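Local coordinates for galactose-binding-like protein (Bacteroides thetaiotaomicron, PDB 7M1B) that probably binds sugars as a SusE-like protein, a family for which a degradative capacity has also been proposed, at residues L200-F210 / Q373-I381. Residues are numbered along the deposited sequence; the frame is centred on the assembly and turned at random.
Sequences LYEEKLDLTKF and QLWFYGTPI
A short antiparallel beta ladder joins residues 203-204, where the chain enters the C-terminal galactose-binding-like domain, to residues 373-380 of the last strand, 370-380. Glu203 and Gly378 form the hydrogen-bonded pair, Glu203 N to Gly378 O 2.8 Å and Gly378 N to Glu203 O 3.0 Å; Leu205 N continues the ladder to Phe376 O at 2.9 Å. One water then bridges Leu205 O and Phe376 N, where the strands part. At the other end Thr379 OG1 donates to Tyr201 O from above the carbonyl plane. Lys204, with CG anti to its own N (chi1 -176°) and the chain extended, runs past the Tyr377 ring and sets NZ 3.2 Å from the centroid of the Trp375 six-membered ring, 7° off the normal, a cation-pi contact. Leu207 CD1 lies over the five-membered ring, 3.4 Å from Trp375 NE1, which donates in the ring plane to Gln373 OE1. A leucine in place of Trp375 would probably leave the Lys204 ammonium without its aromatic face and Gln373 OE1 with only the Gly234 N-H. Leu205 CD1 and the Phe210 edge, at CZ, meet Phe376 CB. The pairing is consistent with the beta-sandwich of galactose-binding-like domains.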
loop_
_atom_site.group_PDB
_atom_site.type_symbol
_atom_site.label_atom_id
_atom_site.label_comp_id
_atom_site.label_asym_id
_atom_site.label_seq_id
_atom_site.Cartn_x
_atom_site.Cartn_y
_atom_site.Cartn_z
ATOM N N LEU A 200 -2.019 -6.749 14.504
ATOM C CA LEU A 200 -2.572 -5.438 14.257
ATOM C C LEU A 200 -3.997 -5.488 13.717
ATOM O O LEU A 200 -4.417 -6.426 13.043
ATOM C CB LEU A 200 -1.720 -4.739 13.188
ATOM C CG LEU A 200 -0.226 -4.569 13.541
ATOM C CD1 LEU A 200 0.464 -3.693 12.496
ATOM C CD2 LEU A 200 -0.047 -3.919 14.918
ATOM N N TYR A 201 -4.743 -4.419 14.074
ATOM C CA TYR A 201 -6.134 -4.229 13.669
ATOM C C TYR A 201 -6.254 -2.856 12.999
ATOM O O TYR A 201 -5.750 -1.862 13.533
ATOM C CB TYR A 201 -6.968 -4.276 14.949
ATOM C CG TYR A 201 -8.473 -4.255 14.839
ATOM C CD1 TYR A 201 -9.183 -3.090 14.534
ATOM C CD2 TYR A 201 -9.200 -5.388 15.191
ATOM C CE1 TYR A 201 -10.571 -3.088 14.499
ATOM C CE2 TYR A 201 -10.580 -5.390 15.182
ATOM C CZ TYR A 201 -11.267 -4.241 14.858
ATOM O OH TYR A 201 -12.626 -4.318 14.878
ATOM N N GLU A 202 -6.888 -2.800 11.828
ATOM C CA GLU A 202 -6.754 -1.544 11.086
ATOM C C GLU A 202 -7.939 -0.640 11.527
ATOM O O GLU A 202 -9.004 -1.144 11.952
ATOM C CB GLU A 202 -6.926 -1.812 9.592
ATOM C CG GLU A 202 -8.337 -2.270 9.215
ATOM C CD GLU A 202 -8.512 -2.671 7.755
ATOM O OE1 GLU A 202 -7.505 -2.799 7.028
ATOM O OE2 GLU A 202 -9.671 -2.946 7.372
ATOM N N GLU A 203 -7.728 0.657 11.374
ATOM C CA GLU A 203 -8.811 1.625 11.473
ATOM C C GLU A 203 -8.726 2.486 10.228
ATOM O O GLU A 203 -7.656 2.609 9.661
ATOM C CB GLU A 203 -8.671 2.470 12.752
ATOM C CG GLU A 203 -7.467 3.419 12.784
ATOM C CD GLU A 203 -7.158 4.094 14.116
ATOM O OE1 GLU A 203 -7.079 5.355 14.129
ATOM O OE2 GLU A 203 -6.899 3.369 15.129
ATOM N N LYS A 204 -9.815 3.249 9.946
ATOM C CA LYS A 204 -9.722 4.258 8.905
ATOM C C LYS A 204 -8.913 5.414 9.500
ATOM O O LYS A 204 -9.330 6.026 10.519
ATOM C CB LYS A 204 -11.151 4.735 8.573
ATOM C CG LYS A 204 -11.189 5.725 7.410
ATOM C CD LYS A 204 -12.693 6.091 7.209
ATOM C CE LYS A 204 -12.925 7.278 6.339
ATOM N NZ LYS A 204 -14.391 7.319 6.122
ATOM N N LEU A 205 -7.781 5.806 8.862
ATOM C CA LEU A 205 -6.986 6.879 9.421
ATOM C C LEU A 205 -7.784 8.194 9.303
ATOM O O LEU A 205 -8.492 8.430 8.310
ATOM C CB LEU A 205 -5.653 6.957 8.703
ATOM C CG LEU A 205 -4.815 5.685 8.811
ATOM C CD1 LEU A 205 -3.515 5.905 8.072
ATOM C CD2 LEU A 205 -4.583 5.329 10.284
ATOM N N ASP A 206 -7.588 9.077 10.269
ATOM C CA ASP A 206 -8.356 10.335 10.381
ATOM C C ASP A 206 -8.103 11.218 9.152
ATOM O O ASP A 206 -7.048 11.823 8.993
ATOM C CB ASP A 206 -7.827 11.029 11.634
ATOM C CG ASP A 206 -8.555 12.361 11.966
ATOM O OD1 ASP A 206 -9.301 12.864 11.103
ATOM O OD2 ASP A 206 -8.231 12.950 13.038
ATOM N N LEU A 207 -9.133 11.319 8.303
ATOM C CA LEU A 207 -9.034 12.037 7.049
ATOM C C LEU A 207 -8.743 13.525 7.243
ATOM O O LEU A 207 -8.212 14.197 6.330
ATOM C CB LEU A 207 -10.299 11.818 6.214
ATOM C CG LEU A 207 -10.397 10.409 5.611
ATOM C CD1 LEU A 207 -11.818 10.108 5.095
ATOM C CD2 LEU A 207 -9.358 10.177 4.471
ATOM N N THR A 208 -9.198 14.098 8.376
ATOM C CA THR A 208 -9.058 15.530 8.545
ATOM C C THR A 208 -7.621 15.967 8.762
ATOM O O THR A 208 -7.317 17.137 8.440
ATOM C CB THR A 208 -9.862 16.004 9.774
ATOM O OG1 THR A 208 -9.243 15.609 11.007
ATOM C CG2 THR A 208 -11.291 15.527 9.806
ATOM N N LYS A 209 -6.715 14.984 9.015
ATOM C CA LYS A 209 -5.288 15.308 9.180
ATOM C C LYS A 209 -4.524 15.194 7.842
ATOM O O LYS A 209 -3.379 15.682 7.781
ATOM C CB LYS A 209 -4.599 14.413 10.235
ATOM C CG LYS A 209 -5.255 14.396 11.638
ATOM C CD LYS A 209 -4.485 13.573 12.637
ATOM C CE LYS A 209 -4.971 13.780 14.073
ATOM N NZ LYS A 209 -3.994 13.201 15.022
ATOM N N PHE A 210 -5.193 14.730 6.767
ATOM C CA PHE A 210 -4.501 14.585 5.483
ATOM C C PHE A 210 -4.405 15.926 4.743
ATOM O O PHE A 210 -5.413 16.699 4.661
ATOM C CB PHE A 210 -5.266 13.627 4.551
ATOM C CG PHE A 210 -5.059 12.174 4.874
ATOM C CD1 PHE A 210 -5.478 11.616 6.095
ATOM C CD2 PHE A 210 -4.580 11.302 3.888
ATOM C CE1 PHE A 210 -5.294 10.268 6.335
ATOM C CE2 PHE A 210 -4.436 9.943 4.144
ATOM C CZ PHE A 210 -4.807 9.413 5.386
ATOM N N GLN A 373 -11.353 10.323 -4.518
ATOM C CA GLN A 373 -11.264 10.071 -3.050
ATOM C C GLN A 373 -10.228 8.990 -2.765
ATOM O O GLN A 373 -10.127 8.039 -3.562
ATOM C CB GLN A 373 -12.646 9.658 -2.496
ATOM C CG GLN A 373 -12.737 9.793 -0.969
ATOM C CD GLN A 373 -13.042 11.176 -0.382
ATOM O OE1 GLN A 373 -12.986 11.334 0.831
ATOM N NE2 GLN A 373 -13.025 12.238 -1.178
ATOM N N LEU A 374 -9.532 9.091 -1.594
ATOM C CA LEU A 374 -8.600 8.018 -1.171
ATOM C C LEU A 374 -8.765 7.843 0.341
ATOM O O LEU A 374 -8.745 8.877 1.062
ATOM C CB LEU A 374 -7.156 8.464 -1.362
ATOM C CG LEU A 374 -6.702 8.626 -2.794
ATOM C CD1 LEU A 374 -5.278 9.191 -2.802
ATOM C CD2 LEU A 374 -6.749 7.247 -3.477
ATOM N N TRP A 375 -9.182 6.641 0.760
ATOM C CA TRP A 375 -9.240 6.371 2.193
ATOM C C TRP A 375 -8.165 5.364 2.567
ATOM O O TRP A 375 -8.097 4.326 1.951
ATOM C CB TRP A 375 -10.614 5.803 2.568
ATOM C CG TRP A 375 -11.749 6.790 2.519
ATOM C CD1 TRP A 375 -11.669 8.098 2.124
ATOM C CD2 TRP A 375 -13.129 6.474 2.769
ATOM N NE1 TRP A 375 -12.929 8.644 2.177
ATOM C CE2 TRP A 375 -13.844 7.665 2.562
ATOM C CE3 TRP A 375 -13.829 5.326 3.244
ATOM C CZ2 TRP A 375 -15.238 7.735 2.737
ATOM C CZ3 TRP A 375 -15.197 5.439 3.423
ATOM C CH2 TRP A 375 -15.915 6.618 3.178
ATOM N N PHE A 376 -7.396 5.651 3.638
ATOM C CA PHE A 376 -6.275 4.790 4.050
ATOM C C PHE A 376 -6.659 4.083 5.360
ATOM O O PHE A 376 -7.289 4.704 6.216
ATOM C CB PHE A 376 -5.010 5.611 4.246
ATOM C CG PHE A 376 -4.261 5.850 2.958
ATOM C CD1 PHE A 376 -4.853 6.428 1.863
ATOM C CD2 PHE A 376 -2.967 5.318 2.819
ATOM C CE1 PHE A 376 -4.106 6.566 0.694
ATOM C CE2 PHE A 376 -2.236 5.482 1.658
ATOM C CZ PHE A 376 -2.875 5.976 0.558
ATOM N N TYR A 377 -6.180 2.862 5.511
ATOM C CA TYR A 377 -6.466 2.067 6.687
ATOM C C TYR A 377 -5.171 1.605 7.287
ATOM O O TYR A 377 -4.245 1.308 6.539
ATOM C CB TYR A 377 -7.347 0.845 6.383
ATOM C CG TYR A 377 -8.738 1.233 5.919
ATOM C CD1 TYR A 377 -8.958 1.586 4.577
ATOM C CD2 TYR A 377 -9.799 1.314 6.805
ATOM C CE1 TYR A 377 -10.207 1.993 4.130
ATOM C CE2 TYR A 377 -11.066 1.705 6.378
ATOM C CZ TYR A 377 -11.264 2.039 5.037
ATOM O OH TYR A 377 -12.509 2.406 4.597
ATOM N N GLY A 378 -5.109 1.485 8.625
ATOM C CA GLY A 378 -3.900 0.914 9.216
ATOM C C GLY A 378 -3.962 1.147 10.739
ATOM O O GLY A 378 -5.024 1.428 11.321
ATOM N N THR A 379 -2.792 1.164 11.346
ATOM C CA THR A 379 -2.666 1.297 12.789
ATOM C C THR A 379 -1.765 2.499 13.075
ATOM O O THR A 379 -0.567 2.430 12.801
ATOM C CB THR A 379 -2.058 0.022 13.420
ATOM O OG1 THR A 379 -2.788 -1.164 13.007
ATOM C CG2 THR A 379 -1.993 0.201 14.934
ATOM N N PRO A 380 -2.310 3.585 13.657
ATOM C CA PRO A 380 -1.494 4.715 14.059
ATOM C C PRO A 380 -0.411 4.309 15.047
ATOM O O PRO A 380 -0.561 3.376 15.866
ATOM C CB PRO A 380 -2.468 5.673 14.784
ATOM C CG PRO A 380 -3.805 5.260 14.196
ATOM C CD PRO A 380 -3.728 3.742 14.011
ATOM N N ILE A 381 0.706 5.005 14.953
ATOM C CA ILE A 381 1.800 4.645 15.850
ATOM C C ILE A 381 1.637 5.133 17.315
ATOM O O ILE A 381 2.120 4.389 18.200
ATOM C CB ILE A 381 3.180 4.600 15.176
ATOM C CG1 ILE A 381 3.249 3.311 14.352
ATOM C CG2 ILE A 381 4.297 4.685 16.198
ATOM C CD1 ILE A 381 4.254 3.348 13.256
HETATM O O HOH W 1 -8.163 7.458 5.719
#